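Local structure of pyruvate formate-lyase 2 (Archaeoglobus fulgidus, 2F3O) at residues Leu19-Cys24 and Ala75-Glu80; Leu84-Glu89 and Val315-Ser320. The protein is of unknown function but belongs to the pyruvate formate-lyase-like glycyl radical enzymes and probably has lyase activity. All blocks are in the same frame, centred on the assembly; numbering follows the deposited sequence.

Contacts 1 and 2 come one after the other along the chain and sit about 10 Å apart, centre to centre, on the same side of the chain's centre. The loop 75-80 runs on into helix 83-87, which holds one half of contact 2, and the two contacts touch at several points, among them Ala75 CB against Val315 O and Ala317 CB, and Pro79 CB against Leu84 CD2. Contact 1 is wholly buried: aliphatic packing around Ile77 is combined with a buried arginine that binds both a carboxylate and a backbone carbonyl. Contact 2 is smaller and only partly buried, with one isoleucine on its inner side and mostly charged and hydroxyl groups toward the partly exposed side.

Contact 1 (Leu19-Cys24 and Ala75-Glu80); sequences LSVERC and AIIFPE
Leu19 and Ala75 pair as a short parallel bridge, with CA atoms 5.1 Å apart, and Ser20 N donates to Ala75 O just beyond it. From there 19-24 turns into helix 22-34, with Val21 at the N-cap position, while 75-80 continues as an irregular loop. Ile77 fills the angle between them. Its CD1 meets Val21 CG2 at 3.8 Å, the two side chains lying side by side, whereas Leu19 crosses Ile77 at about a right angle. On the helix side Cys24 CB rests on Ile77 CB, and Cys24 SG reaches Pro79 CD at 3.8 Å.

This is the first turn of helix 22-34 laid against the loop that leads to helix 83-87, within the pyruvate formate lyase-like region. Arg23 makes the polar half. Its CG stands anti to the backbone N and the chain then bends at chi2 (-91°), with CB and CD both against Ile76 CG2; the far end meets Glu80 tip to tip. NH2 binds Glu80 OE1 at 2.9 Å and NH1 binds Glu80 OE2 at 3.3 Å, each on a syn lone pair, with the two flat groups nearly coplanar. NH1 also donates to Ile77 O, and NE to Gln266 O. Phe78 CE2 lies 3.4 Å above the centre of the guanidinium, the two planes 39° apart. An alanine in place of the arginine would probably leave Ile77 O and Gln266 O without these donors, open a gap beside Phe78, and leave Glu80 to rely on Lys509, its second salt-bridge partner.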
loop_
_atom_site.group_PDB
_atom_site.type_symbol
_atom_site.label_atom_id
_atom_site.label_comp_id
_atom_site.label_asym_id
_atom_site.label_seq_id
_atom_site.Cartn_x
_atom_site.Cartn_y
_atom_site.Cartn_z
ATOM N N LEU A 19 -40.978 21.853 18.659
ATOM C CA LEU A 19 -39.853 22.006 17.766
ATOM C C LEU A 19 -38.746 22.778 18.498
ATOM O O LEU A 19 -38.872 23.973 18.749
ATOM C CB LEU A 19 -40.277 22.742 16.514
ATOM C CG LEU A 19 -39.133 22.766 15.521
ATOM C CD1 LEU A 19 -38.892 21.353 15.003
ATOM C CD2 LEU A 19 -39.431 23.718 14.392
ATOM N N SER A 20 -37.677 22.072 18.859
ATOM C CA SER A 20 -36.556 22.657 19.607
ATOM C C SER A 20 -35.548 23.363 18.699
ATOM O O SER A 20 -35.361 22.989 17.550
ATOM C CB SER A 20 -35.858 21.598 20.450
ATOM O OG SER A 20 -34.637 22.089 20.941
ATOM N N VAL A 21 -34.885 24.384 19.208
ATOM C CA VAL A 21 -34.209 25.289 18.315
ATOM C C VAL A 21 -32.810 25.665 18.812
ATOM O O VAL A 21 -31.948 26.068 18.038
ATOM C CB VAL A 21 -35.136 26.496 18.068
ATOM C CG1 VAL A 21 -34.437 27.820 18.205
ATOM C CG2 VAL A 21 -35.816 26.357 16.738
ATOM N N GLU A 22 -32.578 25.459 20.105
ATOM C CA GLU A 22 -31.349 25.901 20.780
ATOM C C GLU A 22 -30.062 25.254 20.245
ATOM O O GLU A 22 -29.034 25.927 20.129
ATOM C CB GLU A 22 -31.456 25.704 22.301
ATOM C CG GLU A 22 -32.611 26.457 22.979
ATOM C CD GLU A 22 -33.936 25.682 22.957
ATOM O OE1 GLU A 22 -33.950 24.538 22.444
ATOM O OE2 GLU A 22 -34.962 26.208 23.449
ATOM N N ARG A 23 -30.120 23.964 19.922
ATOM C CA ARG A 23 -28.996 23.313 19.260
ATOM C C ARG A 23 -28.807 23.929 17.876
ATOM O O ARG A 23 -27.705 24.312 17.511
ATOM C CB ARG A 23 -29.199 21.795 19.162
ATOM C CG ARG A 23 -28.003 21.036 18.574
ATOM C CD ARG A 23 -28.118 20.890 17.075
ATOM N NE ARG A 23 -26.894 20.434 16.457
ATOM C CZ ARG A 23 -26.651 20.481 15.152
ATOM N NH1 ARG A 23 -27.547 20.964 14.299
ATOM N NH2 ARG A 23 -25.512 20.012 14.689
ATOM N N CYS A 24 -29.894 24.029 17.126
ATOM C CA CYS A 24 -29.845 24.546 15.778
ATOM C C CYS A 24 -29.208 25.930 15.690
ATOM O O CYS A 24 -28.373 26.183 14.826
ATOM C CB CYS A 24 -31.254 24.593 15.214
ATOM S SG CYS A 24 -31.292 25.139 13.533
ATOM N N ALA A 75 -38.035 17.944 18.943
ATOM C CA ALA A 75 -37.233 17.633 17.761
ATOM C C ALA A 75 -35.976 18.497 17.708
ATOM O O ALA A 75 -36.061 19.710 17.872
ATOM C CB ALA A 75 -38.053 17.842 16.512
ATOM N N ILE A 76 -34.817 17.880 17.483
ATOM C CA ILE A 76 -33.586 18.638 17.262
ATOM C C ILE A 76 -33.430 18.927 15.761
ATOM O O ILE A 76 -33.689 18.063 14.936
ATOM C CB ILE A 76 -32.360 17.903 17.811
ATOM C CG1 ILE A 76 -32.605 17.462 19.253
ATOM C CG2 ILE A 76 -31.164 18.795 17.790
ATOM C CD1 ILE A 76 -31.493 16.612 19.845
ATOM N N ILE A 77 -33.055 20.154 15.404
ATOM C CA ILE A 77 -32.953 20.537 13.994
ATOM C C ILE A 77 -31.496 20.462 13.504
ATOM O O ILE A 77 -30.588 20.994 14.157
ATOM C CB ILE A 77 -33.503 21.961 13.764
ATOM C CG1 ILE A 77 -34.902 22.110 14.336
ATOM C CG2 ILE A 77 -33.529 22.323 12.288
ATOM C CD1 ILE A 77 -35.426 23.514 14.193
ATOM N N PHE A 78 -31.277 19.796 12.367
ATOM C CA PHE A 78 -29.951 19.694 11.767
ATOM C C PHE A 78 -29.994 20.319 10.385
ATOM O O PHE A 78 -30.199 19.619 9.408
ATOM C CB PHE A 78 -29.481 18.229 11.698
ATOM C CG PHE A 78 -29.168 17.638 13.047
ATOM C CD1 PHE A 78 -30.166 17.083 13.830
ATOM C CD2 PHE A 78 -27.877 17.678 13.553
ATOM C CE1 PHE A 78 -29.877 16.581 15.089
ATOM C CE2 PHE A 78 -27.577 17.177 14.813
ATOM C CZ PHE A 78 -28.570 16.631 15.582
ATOM N N PRO A 79 -29.803 21.654 10.293
ATOM C CA PRO A 79 -29.919 22.340 9.002
ATOM C C PRO A 79 -28.785 22.001 8.036
ATOM O O PRO A 79 -28.911 22.234 6.837
ATOM C CB PRO A 79 -29.854 23.825 9.388
ATOM C CG PRO A 79 -29.073 23.848 10.651
ATOM C CD PRO A 79 -29.474 22.600 11.382
ATOM N N GLU A 80 -27.699 21.437 8.559
ATOM C CA GLU A 80 -26.585 20.990 7.731
ATOM C C GLU A 80 -27.006 19.731 6.962
ATOM O O GLU A 80 -26.515 19.448 5.868
ATOM C CB GLU A 80 -25.316 20.770 8.577
ATOM C CG GLU A 80 -25.344 19.567 9.518
ATOM C CD GLU A 80 -25.806 19.878 10.948
ATOM O OE1 GLU A 80 -25.135 19.404 11.892
ATOM O OE2 GLU A 80 -26.827 20.579 11.151
#

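Contact 2 (Leu84-Glu89 and Val315-Ser320); sequences LRIINE and VPAFDS
Ile86 and Asp319 bring the two backbones together, CA to CA 4.9 Å, where helix 83-87 passes the loop ahead of helix 322-325. On the tightly packed inner side the isoleucine lies against backbone and a methyl. Ile86 points at the loop, and its CD1 lies 3.6 Å from Ala317 O and also touches Ala317 CB. Ala317 is the centre of an inverse gamma turn, closed by a weak bond from Phe318 N to Pro316 O.

Toward the partly exposed side the contact changes to charged and hydroxyl groups. Arg85 crosses Asp319 obliquely and uses a single nitrogen: NH1 stands 2.8 Å from Asp319 OD2 in a salt bridge, and its N-H is directed to Asp319 OD1 at 3.1 Å. That bond is fairly straight (166° at the hydrogen) and stays near the guanidinium plane, but it meets OD1 from above the carboxylate plane, the two groups being turned 41° against each other. A triethylene glycol, probably from the crystallisation liquor, lies close to the Arg85 side chain.

At the far end Glu89, extended beyond CG, offers each carboxylate oxygen to Ser320. Ser320 OG donates to Glu89 OE1 at 2.8 Å, and Ser320 N donates to Glu89 OE2 at 2.9 Å on the syn lone pair, so two bonds limit the turning of the carboxylate. Glu89 OE1 and Asp319 OD2 lie near each other, like charges whose repulsion, if both are ionised, Arg85 is likely to ease through its bond to Asp319. Asp319 OD2 also accepts a bond from Leu321 N. An aspartate oxygen bonded to the backbone N two residues on makes an Asx turn, and here it leads into helix 322-325.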
loop_
_atom_site.group_PDB
_atom_site.type_symbol
_atom_site.label_atom_id
_atom_site.label_comp_id
_atom_site.label_asym_id
_atom_site.label_seq_id
_atom_site.Cartn_x
_atom_site.Cartn_y
_atom_site.Cartn_z
ATOM N N LEU A 84 -33.829 21.884 6.952
ATOM C CA LEU A 84 -34.490 22.947 6.204
ATOM C C LEU A 84 -35.782 22.452 5.557
ATOM O O LEU A 84 -36.594 23.269 5.102
ATOM C CB LEU A 84 -33.591 23.564 5.127
ATOM C CG LEU A 84 -32.355 24.425 5.419
ATOM C CD1 LEU A 84 -32.182 25.493 4.333
ATOM C CD2 LEU A 84 -32.386 25.073 6.794
ATOM N N ARG A 85 -35.968 21.126 5.502
ATOM C CA ARG A 85 -37.223 20.535 5.026
ATOM C C ARG A 85 -38.356 21.021 5.910
ATOM O O ARG A 85 -39.395 21.470 5.423
ATOM C CB ARG A 85 -37.189 19.005 5.094
ATOM C CG ARG A 85 -36.498 18.349 3.943
ATOM C CD ARG A 85 -36.955 16.909 3.739
ATOM N NE ARG A 85 -37.080 16.640 2.309
ATOM C CZ ARG A 85 -38.228 16.427 1.665
ATOM N NH1 ARG A 85 -39.374 16.394 2.323
ATOM N NH2 ARG A 85 -38.225 16.222 0.349
ATOM N N ILE A 86 -38.117 20.954 7.216
ATOM C CA ILE A 86 -39.129 21.270 8.194
ATOM C C ILE A 86 -39.398 22.765 8.392
ATOM O O ILE A 86 -40.484 23.118 8.833
ATOM C CB ILE A 86 -38.856 20.553 9.542
ATOM C CG1 ILE A 86 -40.164 20.100 10.165
ATOM C CG2 ILE A 86 -38.038 21.414 10.510
ATOM C CD1 ILE A 86 -39.999 19.628 11.551
ATOM N N ILE A 87 -38.448 23.641 8.037
ATOM C CA ILE A 87 -38.668 25.101 8.155
ATOM C C ILE A 87 -39.690 25.501 7.111
ATOM O O ILE A 87 -40.581 26.301 7.366
ATOM C CB ILE A 87 -37.393 25.952 7.926
ATOM C CG1 ILE A 87 -36.176 25.330 8.603
ATOM C CG2 ILE A 87 -37.576 27.365 8.416
ATOM C CD1 ILE A 87 -36.221 25.328 10.072
ATOM N N ASN A 88 -39.593 24.869 5.952
ATOM C CA ASN A 88 -40.515 25.088 4.851
ATOM C C ASN A 88 -41.988 24.723 5.130
ATOM O O ASN A 88 -42.859 24.893 4.268
ATOM C CB ASN A 88 -40.011 24.314 3.635
ATOM C CG ASN A 88 -40.460 24.927 2.342
ATOM O OD1 ASN A 88 -40.960 24.230 1.456
ATOM N ND2 ASN A 88 -40.323 26.251 2.232
ATOM N N GLU A 89 -42.274 24.221 6.329
ATOM C CA GLU A 89 -43.620 23.806 6.691
ATOM C C GLU A 89 -43.954 24.177 8.120
ATOM O O GLU A 89 -44.727 23.465 8.771
ATOM C CB GLU A 89 -43.748 22.293 6.567
ATOM C CG GLU A 89 -43.888 21.776 5.165
ATOM C CD GLU A 89 -44.143 20.296 5.157
ATOM O OE1 GLU A 89 -44.385 19.743 4.068
ATOM O OE2 GLU A 89 -44.112 19.694 6.252
ATOM N N VAL A 315 -37.978 13.064 19.246
ATOM C CA VAL A 315 -39.051 12.742 18.373
ATOM C C VAL A 315 -38.499 13.439 17.125
ATOM O O VAL A 315 -37.838 14.476 17.240
ATOM C CB VAL A 315 -40.376 13.342 18.969
ATOM C CG1 VAL A 315 -40.843 14.595 18.242
ATOM C CG2 VAL A 315 -41.467 12.303 18.995
ATOM N N PRO A 316 -38.677 12.845 15.941
ATOM C CA PRO A 316 -37.906 13.284 14.768
ATOM C C PRO A 316 -38.419 14.571 14.119
ATOM O O PRO A 316 -39.585 14.869 14.215
ATOM C CB PRO A 316 -38.060 12.110 13.817
ATOM C CG PRO A 316 -39.401 11.540 14.171
ATOM C CD PRO A 316 -39.597 11.745 15.629
ATOM N N ALA A 317 -37.549 15.333 13.465
ATOM C CA ALA A 317 -37.957 16.593 12.796
ATOM C C ALA A 317 -38.396 16.363 11.355
ATOM O O ALA A 317 -37.873 16.990 10.429
ATOM C CB ALA A 317 -36.824 17.639 12.827
ATOM N N PHE A 318 -39.356 15.463 11.177
ATOM C CA PHE A 318 -39.781 15.063 9.858
ATOM C C PHE A 318 -40.838 16.012 9.340
ATOM O O PHE A 318 -41.770 16.337 10.050
ATOM C CB PHE A 318 -40.382 13.666 9.916
ATOM C CG PHE A 318 -39.375 12.563 10.139
ATOM C CD1 PHE A 318 -38.050 12.722 9.779
ATOM C CD2 PHE A 318 -39.780 11.344 10.654
ATOM C CE1 PHE A 318 -37.148 11.701 9.972
ATOM C CE2 PHE A 318 -38.879 10.330 10.841
ATOM C CZ PHE A 318 -37.567 10.505 10.504
ATOM N N ASP A 319 -40.720 16.426 8.087
ATOM C CA ASP A 319 -41.784 17.185 7.438
ATOM C C ASP A 319 -42.934 16.261 7.003
ATOM O O ASP A 319 -42.918 15.062 7.283
ATOM C CB ASP A 319 -41.238 17.864 6.197
ATOM C CG ASP A 319 -40.739 16.862 5.194
ATOM O OD1 ASP A 319 -39.620 16.365 5.412
ATOM O OD2 ASP A 319 -41.464 16.543 4.214
ATOM N N SER A 320 -43.887 16.826 6.261
ATOM C CA SER A 320 -45.108 16.134 5.833
ATOM C C SER A 320 -44.890 14.943 4.911
ATOM O O SER A 320 -45.594 13.942 5.029
ATOM C CB SER A 320 -46.053 17.110 5.144
ATOM O OG SER A 320 -45.685 17.285 3.790
#